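Local coordinates for guanine nucleotide exchange protein (PDB 1XSZ), which probably acts as a guanine nucleotide exchange factor for ADP-ribosylation factors, pairing a Sec7 domain with a C-terminal domain that caps its active site, at residues L221-F224 and L225-T228; V332-L335 and I336-Y339. All coordinates share one frame; numbering follows the deposited sequence. Where two conformers were deposited one is given.

Contact 1: residues L221-F224 and L225-T228; sequences LDSF and LHST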
ATOM      1  N   LEU A 221     -15.719  -8.880  11.675  1.00 18.55           N
ATOM      2  CA  LEU A 221     -14.609  -7.973  11.420  1.00 18.64           C
ATOM      3  C   LEU A 221     -15.101  -6.711  10.718  1.00 18.41           C
ATOM      4  O   LEU A 221     -14.718  -5.596  11.068  1.00 18.06           O
ATOM      5  CB  LEU A 221     -13.565  -8.667  10.546  1.00 18.51           C
ATOM      6  CG  LEU A 221     -12.361  -7.821  10.134  1.00 18.84           C
ATOM      7  CD1 LEU A 221     -11.586  -7.387  11.361  1.00 20.35           C
ATOM      8  CD2 LEU A 221     -11.474  -8.637   9.208  1.00 17.31           C
ATOM      9  N   ASP A 222     -15.958  -6.908   9.723  1.00 18.60           N
ATOM     10  CA  ASP A 222     -16.507  -5.801   8.956  1.00 20.48           C
ATOM     11  C   ASP A 222     -17.278  -4.853   9.875  1.00 20.87           C
ATOM     12  O   ASP A 222     -17.120  -3.631   9.794  1.00 22.07           O
ATOM     13  CB  ASP A 222     -17.409  -6.355   7.846  1.00 22.56           C
ATOM     14  CG  ASP A 222     -17.844  -5.293   6.860  1.00 24.19           C
ATOM     15  OD1 ASP A 222     -17.100  -4.307   6.676  1.00 27.65           O
ATOM     16  OD2 ASP A 222     -18.926  -5.454   6.257  1.00 28.10           O
ATOM     17  N   SER A 223     -18.100  -5.421  10.753  0.50 20.03           N
ATOM     18  CA  SER A 223     -18.890  -4.626  11.686  0.50 20.45           C
ATOM     19  C   SER A 223     -18.007  -3.905  12.699  0.50 19.41           C
ATOM     20  O   SER A 223     -18.293  -2.775  13.096  0.50 19.83           O
ATOM     21  CB  SER A 223     -19.887  -5.522  12.424  0.50 20.54           C
ATOM     22  OG  SER A 223     -20.638  -4.781  13.369  0.50 23.52           O
ATOM     23  N   PHE A 224     -16.928  -4.563  13.111  1.00 19.66           N
ATOM     24  CA  PHE A 224     -16.002  -3.995  14.080  1.00 19.17           C
ATOM     25  C   PHE A 224     -15.420  -2.658  13.627  1.00 21.33           C
ATOM     26  O   PHE A 224     -15.090  -1.808  14.451  1.00 21.81           O
ATOM     27  CB  PHE A 224     -14.878  -4.997  14.366  1.00 19.28           C
ATOM     28  CG  PHE A 224     -13.970  -4.589  15.488  1.00 18.00           C
ATOM     29  CD1 PHE A 224     -12.864  -3.777  15.254  1.00 18.92           C
ATOM     30  CD2 PHE A 224     -14.227  -5.009  16.791  1.00 18.92           C
ATOM     31  CE1 PHE A 224     -12.029  -3.391  16.296  1.00 19.55           C
ATOM     32  CE2 PHE A 224     -13.399  -4.628  17.839  1.00 18.60           C
ATOM     33  CZ  PHE A 224     -12.298  -3.819  17.596  1.00 19.57           C
ATOM     34  N   LEU A 225     -15.298  -2.474  12.315  1.00 21.40           N
ATOM     35  CA  LEU A 225     -14.749  -1.239  11.765  1.00 22.41           C
ATOM     36  C   LEU A 225     -15.470   0.020  12.241  1.00 23.27           C
ATOM     37  O   LEU A 225     -14.848   1.067  12.415  1.00 23.73           O
ATOM     38  CB  LEU A 225     -14.769  -1.293  10.237  1.00 21.48           C
ATOM     39  CG  LEU A 225     -13.772  -2.276   9.621  1.00 22.04           C
ATOM     40  CD1 LEU A 225     -14.012  -2.379   8.130  1.00 22.44           C
ATOM     41  CD2 LEU A 225     -12.356  -1.810   9.907  1.00 22.31           C
ATOM     42  N   HIS A 226     -16.776  -0.078  12.451  1.00 25.29           N
ATOM     43  CA  HIS A 226     -17.537   1.080  12.910  1.00 28.04           C
ATOM     44  C   HIS A 226     -18.103   0.874  14.309  1.00 28.49           C
ATOM     45  O   HIS A 226     -19.118   1.468  14.670  1.00 29.37           O
ATOM     46  CB  HIS A 226     -18.673   1.401  11.934  1.00 31.81           C
ATOM     47  CG  HIS A 226     -19.693   0.313  11.807  1.00 34.82           C
ATOM     48  ND1 HIS A 226     -19.419  -0.901  11.217  1.00 37.63           N
ATOM     49  CD2 HIS A 226     -20.992   0.262  12.187  1.00 36.93           C
ATOM     50  CE1 HIS A 226     -20.504  -1.654  11.239  1.00 38.14           C
ATOM     51  NE2 HIS A 226     -21.473  -0.971  11.822  1.00 38.71           N
ATOM     52  N   SER A 227     -17.435   0.036  15.095  1.00 28.46           N
ATOM     53  CA  SER A 227     -17.872  -0.248  16.457  1.00 28.28           C
ATOM     54  C   SER A 227     -17.172   0.667  17.455  1.00 28.80           C
ATOM     55  O   SER A 227     -16.172   1.313  17.131  1.00 27.92           O
ATOM     56  CB  SER A 227     -17.574  -1.704  16.819  1.00 27.84           C
ATOM     57  OG  SER A 227     -16.177  -1.915  16.950  1.00 30.39           O
ATOM     58  N   THR A 228     -17.705   0.712  18.672  1.00 29.19           N
ATOM     59  CA  THR A 228     -17.137   1.532  19.733  1.00 29.49           C
ATOM     60  C   THR A 228     -17.119   0.739  21.039  1.00 28.33           C
ATOM     61  O   THR A 228     -18.121   0.137  21.423  1.00 28.61           O
ATOM     62  CB  THR A 228     -17.963   2.820  19.954  1.00 30.45           C
ATOM     63  OG1 THR A 228     -18.096   3.526  18.715  1.00 31.89           O
ATOM     64  CG2 THR A 228     -17.274   3.722  20.967  1.00 32.85           C
TER

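Contact 2: residues V332-L335 and I336-Y339; sequences VGDL and IKAY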
ATOM      1  N   VAL A 332       8.531 -15.871   4.298  1.00 15.54           N
ATOM      2  CA  VAL A 332       7.230 -16.482   4.062  1.00 14.87           C
ATOM      3  C   VAL A 332       7.081 -17.815   4.801  1.00 15.24           C
ATOM      4  O   VAL A 332       5.999 -18.149   5.290  1.00 15.42           O
ATOM      5  CB  VAL A 332       6.968 -16.661   2.536  1.00 14.13           C
ATOM      6  CG1 VAL A 332       7.815 -17.793   1.967  1.00 16.46           C
ATOM      7  CG2 VAL A 332       5.488 -16.902   2.286  1.00 15.07           C
ATOM      8  N   GLY A 333       8.170 -18.568   4.905  1.00 15.49           N
ATOM      9  CA  GLY A 333       8.105 -19.841   5.598  1.00 16.00           C
ATOM     10  C   GLY A 333       7.696 -19.686   7.049  1.00 15.67           C
ATOM     11  O   GLY A 333       6.968 -20.520   7.586  1.00 17.14           O
ATOM     12  N   ASP A 334       8.159 -18.623   7.697  1.00 16.95           N
ATOM     13  CA  ASP A 334       7.802 -18.419   9.092  1.00 17.45           C
ATOM     14  C   ASP A 334       6.322 -18.069   9.231  1.00 15.97           C
ATOM     15  O   ASP A 334       5.675 -18.480  10.191  1.00 15.66           O
ATOM     16  CB  ASP A 334       8.693 -17.345   9.718  1.00 21.94           C
ATOM     17  CG  ASP A 334      10.140 -17.798   9.835  1.00 25.34           C
ATOM     18  OD1 ASP A 334      10.373 -18.903  10.373  1.00 29.83           O
ATOM     19  OD2 ASP A 334      11.040 -17.058   9.392  1.00 32.23           O
ATOM     20  N   LEU A 335       5.780 -17.329   8.269  1.00 13.73           N
ATOM     21  CA  LEU A 335       4.362 -16.972   8.302  1.00 14.58           C
ATOM     22  C   LEU A 335       3.508 -18.221   8.095  1.00 13.08           C
ATOM     23  O   LEU A 335       2.487 -18.411   8.756  1.00 12.65           O
ATOM     24  CB  LEU A 335       4.042 -15.953   7.204  1.00 16.08           C
ATOM     25  CG  LEU A 335       4.699 -14.578   7.332  1.00 19.77           C
ATOM     26  CD1 LEU A 335       4.457 -13.759   6.068  1.00 21.52           C
ATOM     27  CD2 LEU A 335       4.135 -13.873   8.544  1.00 21.53           C
ATOM     28  N   ILE A 336       3.924 -19.071   7.163  1.00 13.07           N
ATOM     29  CA  ILE A 336       3.199 -20.296   6.868  1.00 13.21           C
ATOM     30  C   ILE A 336       3.247 -21.256   8.054  1.00 13.49           C
ATOM     31  O   ILE A 336       2.219 -21.810   8.446  1.00 13.40           O
ATOM     32  CB  ILE A 336       3.776 -20.963   5.600  1.00 12.43           C
ATOM     33  CG1 ILE A 336       3.358 -20.151   4.370  1.00 12.10           C
ATOM     34  CG2 ILE A 336       3.280 -22.403   5.477  1.00 13.74           C
ATOM     35  CD1 ILE A 336       4.164 -20.456   3.112  1.00 14.03           C
ATOM     36  N   LYS A 337       4.425 -21.440   8.641  1.00 14.21           N
ATOM     37  CA  LYS A 337       4.536 -22.340   9.783  1.00 14.44           C
ATOM     38  C   LYS A 337       3.713 -21.856  10.972  1.00 14.62           C
ATOM     39  O   LYS A 337       3.044 -22.649  11.632  1.00 15.26           O
ATOM     40  CB  LYS A 337       6.002 -22.518  10.184  1.00 15.25           C
ATOM     41  CG  LYS A 337       6.778 -23.399   9.214  1.00 17.10           C
ATOM     42  CD  LYS A 337       8.200 -23.660   9.683  1.00 22.07           C
ATOM     43  CE  LYS A 337       9.059 -22.417   9.598  1.00 23.93           C
ATOM     44  NZ  LYS A 337      10.482 -22.725   9.925  1.00 28.18           N
ATOM     45  N   ALA A 338       3.738 -20.553  11.236  1.00 14.68           N
ATOM     46  CA  ALA A 338       2.976 -20.011  12.355  1.00 14.15           C
ATOM     47  C   ALA A 338       1.481 -20.227  12.133  1.00 14.08           C
ATOM     48  O   ALA A 338       0.750 -20.613  13.050  1.00 15.23           O
ATOM     49  CB  ALA A 338       3.280 -18.524  12.528  1.00 14.93           C
ATOM     50  N   TYR A 339       1.029 -19.983  10.910  1.00 12.68           N
ATOM     51  CA  TYR A 339      -0.374 -20.162  10.563  1.00 12.85           C
ATOM     52  C   TYR A 339      -0.767 -21.635  10.682  1.00 14.14           C
ATOM     53  O   TYR A 339      -1.796 -21.962  11.275  1.00 13.61           O
ATOM     54  CB  TYR A 339      -0.611 -19.664   9.136  1.00 12.82           C
ATOM     55  CG  TYR A 339      -1.987 -19.946   8.582  1.00 12.12           C
ATOM     56  CD1 TYR A 339      -3.077 -19.135   8.909  1.00 12.38           C
ATOM     57  CD2 TYR A 339      -2.193 -21.005   7.699  1.00 11.87           C
ATOM     58  CE1 TYR A 339      -4.337 -19.371   8.358  1.00 13.33           C
ATOM     59  CE2 TYR A 339      -3.444 -21.250   7.146  1.00 13.41           C
ATOM     60  CZ  TYR A 339      -4.512 -20.427   7.475  1.00 11.98           C
ATOM     61  OH  TYR A 339      -5.735 -20.659   6.895  1.00 14.63           O
TER
HETATM   62  O   HOH W   1      11.204 -20.632   8.051  1.00 51.01           O

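Contact 1: residues L221-F224 and L225-T228
Ser227 reaches back to the carbonyl of Phe224 with both side chain and backbone: OG donates to Phe224 O at 2.7 Å and Ser227 N to the same oxygen at 3.1 Å. The hydroxyl comes in 19° from the carbonyl plane, whereas the amide sits well above it, so Phe224 O is gripped from two directions. OG stands between its own backbone N and carbonyl carbon (chi1 70°), a placement that also sets it over one face of the Phe224 ring, 3.6 Å above the plane and offset toward the rim. Leu225 N makes only weak bonds, 3.4 Å to Leu221 O and 3.3 Å to Asp222 O. Its side chain crosses that of Asp222 at a slant, CB 3.3 Å from Asp222 O and CD1 3.9 Å from Asp222 OD1, which forms a salt bridge with Lys261. Phe224 and Leu225 pack on Ile264 of strand 260-268. His226 N adds a bond of 3.2 Å to Ser223 O. Successive bonds spanning four, then three residues mark a helix C-terminus unwinding through a type I beta turn, Phe224 to Ser227, where helix 216-224, packed on the sheet of the capping domain, gives way to the loop that follows it.

Contact 2: residues V332-L335 and I336-Y339
Val332 and Ile336 lie side by side and point the same way, one helical turn apart, with CG2 of Val332 meeting CD1 of Ile336 at 3.9 Å. The isoleucine gets there by carrying CG1 anti to its carbonyl carbon (chi1 -73°) and extending onward, which also runs CG1 past Val332 O at 3.4 Å. A second pair, Asp334 and Lys337, is also aligned alongside, but its charges are not in close contact: OD1 of Asp334 and NZ of Lys337 are 3.8 Å apart, a long salt bridge. A water spans the gap, accepting from Lys337 NZ at 2.9 Å and giving Asp334 OD1 a weak bond. The lysine chain bends at chi3 (-70°), which brings CE within 3.5 Å of Gly333 O, so its methylene groups curl round that one carbonyl oxygen and the ammonium ends up beside the carboxylate. The i to i+4 spacing of the first pair and the i to i+3 spacing of the second each bring two side chains together on alpha helix 332-351, whose first backbone bonds are regular: Ile336 N donates to Val332 O at 2.9 Å with an N-H...O angle of 162°, and Lys337, Ala338 and Tyr339 follow in the same pattern. Leu335 O, already taken by Tyr339 N at 3.0 Å, has a second donor in the hydroxyl of Tyr205 from strand 204-208. Farther out, Phe324 of strand 323-325 touches Val332 and Ile336 and meets the Tyr339 ring edge-to-face, while Ala338 rests on Ile307 and Ala311 of helix 306-315.

Contact 1 comes first along the chain, at the end of helix 216-224 and in the loop beyond it; contact 2 follows about a hundred residues later, at the start of helix 332-351. Their centres are 28 Å apart and their nearest atoms about 13 Å, so they do not touch. Both fall within the range of the RalF C-terminal capping domain and are related through its six-stranded antiparallel sheet: 221-228 packs on strands 243-248, 260-268 and 274-280, toward one end of the strand order, whereas 332-339 meets strands 204-208 and 323-325 at the other. The two helices thus contact different ends of one sheet within the domain that caps the Sec7 active site.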